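Local coordinates for protein dehydroquinate synthase (Thermus thermophilus, PDB 1UJN) that probably catalyses the cobalt- or zinc- and NAD-dependent conversion of the seven-carbon sugar phosphate DAHP to 3-dehydroquinate, the second step of the chorismate pathway, at residues 230-242 with 286-298. Residues are numbered along the deposited sequence; the frame is centred on the assembly and turned at random.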
ATOM      1  N   GLY A 230     -17.800 -21.142   7.120  1.00 32.47           N
ATOM      2  CA  GLY A 230     -17.946 -20.970   8.558  1.00 33.22           C
ATOM      3  C   GLY A 230     -17.638 -19.576   9.079  1.00 35.25           C
ATOM      4  O   GLY A 230     -17.747 -19.322  10.281  1.00 34.63           O
ATOM      5  N   HIS A 231     -17.272 -18.664   8.184  1.00 34.44           N
ATOM      6  CA  HIS A 231     -16.927 -17.303   8.587  1.00 35.48           C
ATOM      7  C   HIS A 231     -18.083 -16.309   8.694  1.00 33.84           C
ATOM      8  O   HIS A 231     -17.947 -15.278   9.353  1.00 33.31           O
ATOM      9  CB  HIS A 231     -15.860 -16.733   7.650  1.00 37.36           C
ATOM     10  CG  HIS A 231     -14.485 -17.275   7.896  1.00 39.84           C
ATOM     11  ND1 HIS A 231     -14.178 -18.615   7.784  1.00 40.43           N
ATOM     12  CD2 HIS A 231     -13.332 -16.654   8.242  1.00 40.42           C
ATOM     13  CE1 HIS A 231     -12.895 -18.796   8.046  1.00 41.10           C
ATOM     14  NE2 HIS A 231     -12.359 -17.621   8.327  1.00 41.62           N
ATOM     15  N   THR A 232     -19.212 -16.600   8.056  1.00 33.12           N
ATOM     16  CA  THR A 232     -20.354 -15.690   8.123  1.00 31.75           C
ATOM     17  C   THR A 232     -20.901 -15.663   9.550  1.00 31.50           C
ATOM     18  O   THR A 232     -21.090 -14.594  10.134  1.00 32.16           O
ATOM     19  CB  THR A 232     -21.477 -16.113   7.147  1.00 34.26           C
ATOM     20  OG1 THR A 232     -20.960 -16.149   5.810  1.00 35.39           O
ATOM     21  CG2 THR A 232     -22.629 -15.117   7.201  1.00 33.50           C
ATOM     22  N   LEU A 233     -21.153 -16.840  10.114  1.00 29.39           N
ATOM     23  CA  LEU A 233     -21.645 -16.904  11.481  1.00 29.46           C
ATOM     24  C   LEU A 233     -20.483 -16.619  12.428  1.00 28.19           C
ATOM     25  O   LEU A 233     -20.653 -15.958  13.454  1.00 27.40           O
ATOM     26  CB  LEU A 233     -22.241 -18.283  11.789  1.00 28.26           C
ATOM     27  CG  LEU A 233     -22.729 -18.426  13.237  1.00 29.88           C
ATOM     28  CD1 LEU A 233     -23.787 -17.370  13.528  1.00 30.44           C
ATOM     29  CD2 LEU A 233     -23.285 -19.818  13.470  1.00 29.46           C
ATOM     30  N   GLY A 234     -19.300 -17.115  12.072  1.00 27.83           N
ATOM     31  CA  GLY A 234     -18.128 -16.903  12.903  1.00 27.89           C
ATOM     32  C   GLY A 234     -17.892 -15.430  13.173  1.00 29.65           C
ATOM     33  O   GLY A 234     -17.680 -15.015  14.312  1.00 29.50           O
ATOM     34  N   HIS A 235     -17.929 -14.637  12.113  1.00 30.26           N
ATOM     35  CA  HIS A 235     -17.726 -13.202  12.219  1.00 31.93           C
ATOM     36  C   HIS A 235     -18.769 -12.575  13.141  1.00 32.08           C
ATOM     37  O   HIS A 235     -18.451 -11.708  13.957  1.00 30.66           O
ATOM     38  CB  HIS A 235     -17.825 -12.566  10.836  1.00 35.84           C
ATOM     39  CG  HIS A 235     -17.667 -11.081  10.845  1.00 40.09           C
ATOM     40  ND1 HIS A 235     -16.448 -10.464  11.022  1.00 42.78           N
ATOM     41  CD2 HIS A 235     -18.576 -10.088  10.714  1.00 42.90           C
ATOM     42  CE1 HIS A 235     -16.613  -9.153  10.999  1.00 44.10           C
ATOM     43  NE2 HIS A 235     -17.895  -8.898  10.813  1.00 45.83           N
ATOM     44  N   ALA A 236     -20.013 -13.026  13.007  1.00 29.80           N
ATOM     45  CA  ALA A 236     -21.111 -12.512  13.815  1.00 29.55           C
ATOM     46  C   ALA A 236     -20.906 -12.817  15.296  1.00 29.20           C
ATOM     47  O   ALA A 236     -21.227 -11.995  16.160  1.00 30.57           O
ATOM     48  CB  ALA A 236     -22.429 -13.108  13.336  1.00 29.57           C
ATOM     49  N   LEU A 237     -20.375 -14.000  15.588  1.00 26.81           N
ATOM     50  CA  LEU A 237     -20.130 -14.407  16.970  1.00 28.53           C
ATOM     51  C   LEU A 237     -18.989 -13.594  17.569  1.00 29.47           C
ATOM     52  O   LEU A 237     -19.054 -13.166  18.724  1.00 30.33           O
ATOM     53  CB  LEU A 237     -19.800 -15.903  17.026  1.00 27.46           C
ATOM     54  CG  LEU A 237     -20.957 -16.839  16.640  1.00 27.15           C
ATOM     55  CD1 LEU A 237     -20.448 -18.269  16.532  1.00 28.42           C
ATOM     56  CD2 LEU A 237     -22.073 -16.739  17.670  1.00 28.58           C
ATOM     57  N   GLU A 238     -17.940 -13.383  16.782  1.00 29.35           N
ATOM     58  CA  GLU A 238     -16.803 -12.605  17.246  1.00 29.40           C
ATOM     59  C   GLU A 238     -17.249 -11.188  17.575  1.00 30.50           C
ATOM     60  O   GLU A 238     -16.812 -10.605  18.567  1.00 30.55           O
ATOM     61  CB  GLU A 238     -15.711 -12.575  16.179  1.00 30.95           C
ATOM     62  CG  GLU A 238     -14.860 -13.832  16.134  1.00 33.14           C
ATOM     63  CD  GLU A 238     -13.777 -13.760  15.076  1.00 37.27           C
ATOM     64  OE1 GLU A 238     -14.098 -13.915  13.879  1.00 38.58           O
ATOM     65  OE2 GLU A 238     -12.604 -13.538  15.441  1.00 40.11           O
ATOM     66  N   ALA A 239     -18.136 -10.642  16.749  1.00 30.07           N
ATOM     67  CA  ALA A 239     -18.636  -9.289  16.958  1.00 31.91           C
ATOM     68  C   ALA A 239     -19.516  -9.192  18.201  1.00 31.51           C
ATOM     69  O   ALA A 239     -19.388  -8.254  18.995  1.00 29.77           O
ATOM     70  CB  ALA A 239     -19.413  -8.825  15.727  1.00 32.89           C
ATOM     71  N   GLN A 240     -20.408 -10.161  18.374  1.00 31.18           N
ATOM     72  CA  GLN A 240     -21.301 -10.153  19.525  1.00 31.29           C
ATOM     73  C   GLN A 240     -20.563 -10.316  20.850  1.00 31.34           C
ATOM     74  O   GLN A 240     -20.986  -9.771  21.873  1.00 32.01           O
ATOM     75  CB  GLN A 240     -22.344 -11.256  19.405  1.00 32.92           C
ATOM     76  CG  GLN A 240     -23.384 -11.198  20.512  1.00 38.75           C
ATOM     77  CD  GLN A 240     -23.923 -12.558  20.880  1.00 41.43           C
ATOM     78  OE1 GLN A 240     -23.511 -13.571  20.313  1.00 44.17           O
ATOM     79  NE2 GLN A 240     -24.856 -12.592  21.828  1.00 43.27           N
ATOM     80  N   THR A 241     -19.468 -11.066  20.838  1.00 29.17           N
ATOM     81  CA  THR A 241     -18.687 -11.287  22.054  1.00 28.79           C
ATOM     82  C   THR A 241     -17.663 -10.177  22.271  1.00 31.24           C
ATOM     83  O   THR A 241     -16.805 -10.275  23.151  1.00 29.54           O
ATOM     84  CB  THR A 241     -17.932 -12.630  21.999  1.00 27.47           C
ATOM     85  OG1 THR A 241     -16.992 -12.611  20.913  1.00 26.70           O
ATOM     86  CG2 THR A 241     -18.903 -13.776  21.799  1.00 25.04           C
ATOM     87  N   ARG A 242     -17.758  -9.120  21.469  1.00 31.91           N
ATOM     88  CA  ARG A 242     -16.824  -8.008  21.576  1.00 36.12           C
ATOM     89  C   ARG A 242     -15.412  -8.506  21.320  1.00 37.30           C
ATOM     90  O   ARG A 242     -14.441  -7.968  21.855  1.00 38.38           O
ATOM     91  CB  ARG A 242     -16.913  -7.364  22.959  1.00 38.61           C
ATOM     92  CG  ARG A 242     -17.917  -6.234  23.046  1.00 44.25           C
ATOM     93  CD  ARG A 242     -19.295  -6.649  22.562  1.00 45.81           C
ATOM     94  NE  ARG A 242     -20.122  -5.483  22.263  1.00 50.54           N
ATOM     95  CZ  ARG A 242     -19.792  -4.536  21.389  1.00 52.83           C
ATOM     96  NH1 ARG A 242     -18.649  -4.612  20.718  1.00 54.18           N
ATOM     97  NH2 ARG A 242     -20.604  -3.506  21.183  1.00 53.47           N
ATOM     98  N   LEU A 286     -20.694 -19.963  24.733  1.00 30.03           N
ATOM     99  CA  LEU A 286     -21.224 -18.731  24.163  1.00 28.76           C
ATOM    100  C   LEU A 286     -22.334 -18.105  24.993  1.00 30.22           C
ATOM    101  O   LEU A 286     -22.999 -18.782  25.776  1.00 31.40           O
ATOM    102  CB  LEU A 286     -21.768 -19.004  22.757  1.00 26.79           C
ATOM    103  CG  LEU A 286     -20.787 -19.554  21.722  1.00 27.50           C
ATOM    104  CD1 LEU A 286     -21.539 -19.887  20.430  1.00 26.26           C
ATOM    105  CD2 LEU A 286     -19.692 -18.523  21.469  1.00 25.31           C
ATOM    106  N   PRO A 287     -22.548 -16.788  24.827  1.00 31.08           N
ATOM    107  CA  PRO A 287     -23.591 -16.064  25.557  1.00 32.27           C
ATOM    108  C   PRO A 287     -24.917 -16.313  24.842  1.00 35.33           C
ATOM    109  O   PRO A 287     -24.931 -16.629  23.654  1.00 34.84           O
ATOM    110  CB  PRO A 287     -23.144 -14.619  25.434  1.00 32.56           C
ATOM    111  CG  PRO A 287     -22.561 -14.588  24.052  1.00 30.34           C
ATOM    112  CD  PRO A 287     -21.738 -15.862  24.015  1.00 31.32           C
ATOM    113  N   PRO A 288     -26.046 -16.182  25.552  1.00 37.11           N
ATOM    114  CA  PRO A 288     -27.319 -16.419  24.868  1.00 39.64           C
ATOM    115  C   PRO A 288     -27.436 -15.580  23.604  1.00 40.97           C
ATOM    116  O   PRO A 288     -27.011 -14.423  23.565  1.00 40.12           O
ATOM    117  CB  PRO A 288     -28.361 -16.061  25.931  1.00 40.27           C
ATOM    118  CG  PRO A 288     -27.628 -15.108  26.846  1.00 40.07           C
ATOM    119  CD  PRO A 288     -26.261 -15.726  26.937  1.00 37.39           C
ATOM    120  N   LEU A 289     -28.002 -16.176  22.563  1.00 42.57           N
ATOM    121  CA  LEU A 289     -28.158 -15.491  21.291  1.00 45.10           C
ATOM    122  C   LEU A 289     -29.449 -15.902  20.588  1.00 46.45           C
ATOM    123  O   LEU A 289     -29.814 -17.076  20.570  1.00 46.66           O
ATOM    124  CB  LEU A 289     -26.943 -15.786  20.404  1.00 46.39           C
ATOM    125  CG  LEU A 289     -26.221 -17.105  20.707  1.00 48.29           C
ATOM    126  CD1 LEU A 289     -27.133 -18.286  20.391  1.00 48.41           C
ATOM    127  CD2 LEU A 289     -24.937 -17.187  19.895  1.00 49.26           C
ATOM    128  N   ALA A 290     -30.144 -14.922  20.027  1.00 47.74           N
ATOM    129  CA  ALA A 290     -31.391 -15.178  19.321  1.00 49.13           C
ATOM    130  C   ALA A 290     -31.175 -14.905  17.842  1.00 50.34           C
ATOM    131  O   ALA A 290     -30.344 -14.077  17.472  1.00 50.65           O
ATOM    132  CB  ALA A 290     -32.493 -14.283  19.865  1.00 48.62           C
ATOM    133  N   PHE A 291     -31.922 -15.603  16.994  1.00 51.92           N
ATOM    134  CA  PHE A 291     -31.790 -15.418  15.558  1.00 54.02           C
ATOM    135  C   PHE A 291     -32.040 -13.965  15.166  1.00 55.56           C
ATOM    136  O   PHE A 291     -31.386 -13.437  14.267  1.00 55.76           O
ATOM    137  CB  PHE A 291     -32.775 -16.316  14.811  1.00 54.49           C
ATOM    138  CG  PHE A 291     -32.593 -16.297  13.323  1.00 54.06           C
ATOM    139  CD1 PHE A 291     -31.464 -16.863  12.742  1.00 53.49           C
ATOM    140  CD2 PHE A 291     -33.540 -15.697  12.499  1.00 54.99           C
ATOM    141  CE1 PHE A 291     -31.278 -16.833  11.365  1.00 53.88           C
ATOM    142  CE2 PHE A 291     -33.365 -15.662  11.118  1.00 55.05           C
ATOM    143  CZ  PHE A 291     -32.231 -16.232  10.551  1.00 54.68           C
ATOM    144  N   GLU A 292     -32.984 -13.325  15.849  1.00 57.81           N
ATOM    145  CA  GLU A 292     -33.331 -11.936  15.565  1.00 60.54           C
ATOM    146  C   GLU A 292     -32.194 -10.973  15.891  1.00 61.45           C
ATOM    147  O   GLU A 292     -32.028  -9.950  15.227  1.00 62.05           O
ATOM    148  CB  GLU A 292     -34.585 -11.532  16.345  1.00 62.05           C
ATOM    149  CG  GLU A 292     -35.781 -12.451  16.131  1.00 64.29           C
ATOM    150  CD  GLU A 292     -35.677 -13.743  16.920  1.00 65.79           C
ATOM    151  OE1 GLU A 292     -36.517 -14.644  16.709  1.00 66.80           O
ATOM    152  OE2 GLU A 292     -34.760 -13.856  17.760  1.00 67.08           O
ATOM    153  N   ASP A 293     -31.416 -11.299  16.917  1.00 62.66           N
ATOM    154  CA  ASP A 293     -30.297 -10.458  17.321  1.00 64.01           C
ATOM    155  C   ASP A 293     -29.048 -10.822  16.525  1.00 64.66           C
ATOM    156  O   ASP A 293     -27.995 -10.203  16.678  1.00 65.02           O
ATOM    157  CB  ASP A 293     -30.022 -10.626  18.816  1.00 64.78           C
ATOM    158  CG  ASP A 293     -31.248 -10.354  19.666  1.00 66.16           C
ATOM    159  OD1 ASP A 293     -31.842  -9.265  19.524  1.00 66.55           O
ATOM    160  OD2 ASP A 293     -31.617 -11.230  20.477  1.00 67.07           O
ATOM    161  N   LEU A 294     -29.175 -11.836  15.676  1.00 65.08           N
ATOM    162  CA  LEU A 294     -28.067 -12.293  14.849  1.00 65.33           C
ATOM    163  C   LEU A 294     -28.000 -11.490  13.555  1.00 65.63           C
ATOM    164  O   LEU A 294     -26.944 -10.977  13.182  1.00 65.04           O
ATOM    165  CB  LEU A 294     -28.242 -13.777  14.517  1.00 65.12           C
ATOM    166  CG  LEU A 294     -27.130 -14.429  13.694  1.00 65.22           C
ATOM    167  CD1 LEU A 294     -25.856 -14.486  14.523  1.00 65.48           C
ATOM    168  CD2 LEU A 294     -27.551 -15.829  13.272  1.00 64.75           C
ATOM    169  N   LEU A 295     -29.144 -11.387  12.883  1.00 66.35           N
ATOM    170  CA  LEU A 295     -29.265 -10.667  11.619  1.00 67.79           C
ATOM    171  C   LEU A 295     -28.360  -9.442  11.490  1.00 68.91           C
ATOM    172  O   LEU A 295     -27.694  -9.265  10.470  1.00 69.40           O
ATOM    173  CB  LEU A 295     -30.723 -10.253  11.397  1.00 67.30           C
ATOM    174  CG  LEU A 295     -31.741 -11.391  11.294  1.00 66.90           C
ATOM    175  CD1 LEU A 295     -33.143 -10.814  11.206  1.00 66.73           C
ATOM    176  CD2 LEU A 295     -31.435 -12.247  10.074  1.00 66.89           C
ATOM    177  N   PRO A 296     -28.329  -8.576  12.518  1.00 69.74           N
ATOM    178  CA  PRO A 296     -27.481  -7.381  12.457  1.00 70.44           C
ATOM    179  C   PRO A 296     -26.044  -7.684  12.037  1.00 71.38           C
ATOM    180  O   PRO A 296     -25.482  -7.005  11.172  1.00 71.37           O
ATOM    181  CB  PRO A 296     -27.566  -6.834  13.877  1.00 70.52           C
ATOM    182  CG  PRO A 296     -28.966  -7.173  14.265  1.00 70.57           C
ATOM    183  CD  PRO A 296     -29.100  -8.600  13.775  1.00 70.31           C
ATOM    184  N   TYR A 297     -25.453  -8.708  12.648  1.00 71.67           N
ATOM    185  CA  TYR A 297     -24.080  -9.087  12.338  1.00 72.36           C
ATOM    186  C   TYR A 297     -23.969  -9.866  11.030  1.00 72.57           C
ATOM    187  O   TYR A 297     -22.868 -10.080  10.521  1.00 72.99           O
ATOM    188  CB  TYR A 297     -23.486  -9.919  13.479  1.00 72.60           C
ATOM    189  CG  TYR A 297     -23.547  -9.249  14.832  1.00 72.75           C
ATOM    190  CD1 TYR A 297     -24.607  -9.488  15.707  1.00 72.61           C
ATOM    191  CD2 TYR A 297     -22.548  -8.363  15.236  1.00 73.00           C
ATOM    192  CE1 TYR A 297     -24.670  -8.863  16.952  1.00 72.41           C
ATOM    193  CE2 TYR A 297     -22.602  -7.731  16.476  1.00 72.92           C
ATOM    194  CZ  TYR A 297     -23.664  -7.985  17.328  1.00 73.03           C
ATOM    195  OH  TYR A 297     -23.719  -7.359  18.553  1.00 72.60           O
ATOM    196  N   LEU A 298     -25.106 -10.293  10.489  1.00 72.29           N
ATOM    197  CA  LEU A 298     -25.115 -11.041   9.236  1.00 72.15           C
ATOM    198  C   LEU A 298     -25.319 -10.113   8.045  1.00 72.50           C
ATOM    199  O   LEU A 298     -24.570 -10.168   7.069  1.00 72.89           O
ATOM    200  CB  LEU A 298     -26.218 -12.103   9.252  1.00 71.65           C
ATOM    201  CG  LEU A 298     -26.080 -13.220  10.289  1.00 71.35           C
ATOM    202  CD1 LEU A 298     -27.228 -14.201  10.132  1.00 70.93           C
ATOM    203  CD2 LEU A 298     -24.746 -13.931  10.113  1.00 71.46           C
TER
HETATM  204  O   HOH W   1     -20.780 -12.106   9.200  1.00 48.08           O
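Tyr-297 lies against the turn of helix 231-240 from Ala-236 to Gln-240; its backbone comes nearest that of Ala-236. Tyr-297 CB sits 3.4 Å from Ala-236 CB. With CG anti to the carbonyl carbon (chi1 -55°), the ring runs along the helix, one face over Ala-236 O and Gln-240 N, while Ala-239 CB comes in obliquely, 3.2 Å from Tyr-297 CD2. Without the ring, as with an alanine here, a gap would probably open beside Ala-239 and Gln-240, and the helix backbone would lose its aromatic cover.

Toward the start of the helix, Leu-298 CD2 meets Thr-232 CG2 at 3.8 Å, the two side chains crossing at about a right angle. A water donates to both Thr-232 O and Tyr-297 O, bridging the two backbones. Leucines fill the buried side: Leu-294 CD1 touches Leu-233 CD1 and Ala-236 CB, and Leu-289 CD2 lies 3.7 Å from Leu-237 CD2. At the other end, the Gln-240 side chain passes Pro-287 running the opposite way, its bent chain bringing NE2 into a weak hydrogen bond, 3.3 Å from Gln-240 NE2 to Pro-288 O, with an N-H...O angle of only 142°.

The contact thus packs the segment 286-298 against one side of helix 231-240 in the C-terminal, helical part of the enzyme. Leu-233 and Leu-237 also reach Tyr-257 and Tyr-253 of helix 247-264, Leu-289 touches Phe-334 of helix 327-342, and His-231, which probably binds zinc with Glu-173 and His-247, touches Glu-173 on helix 164-181.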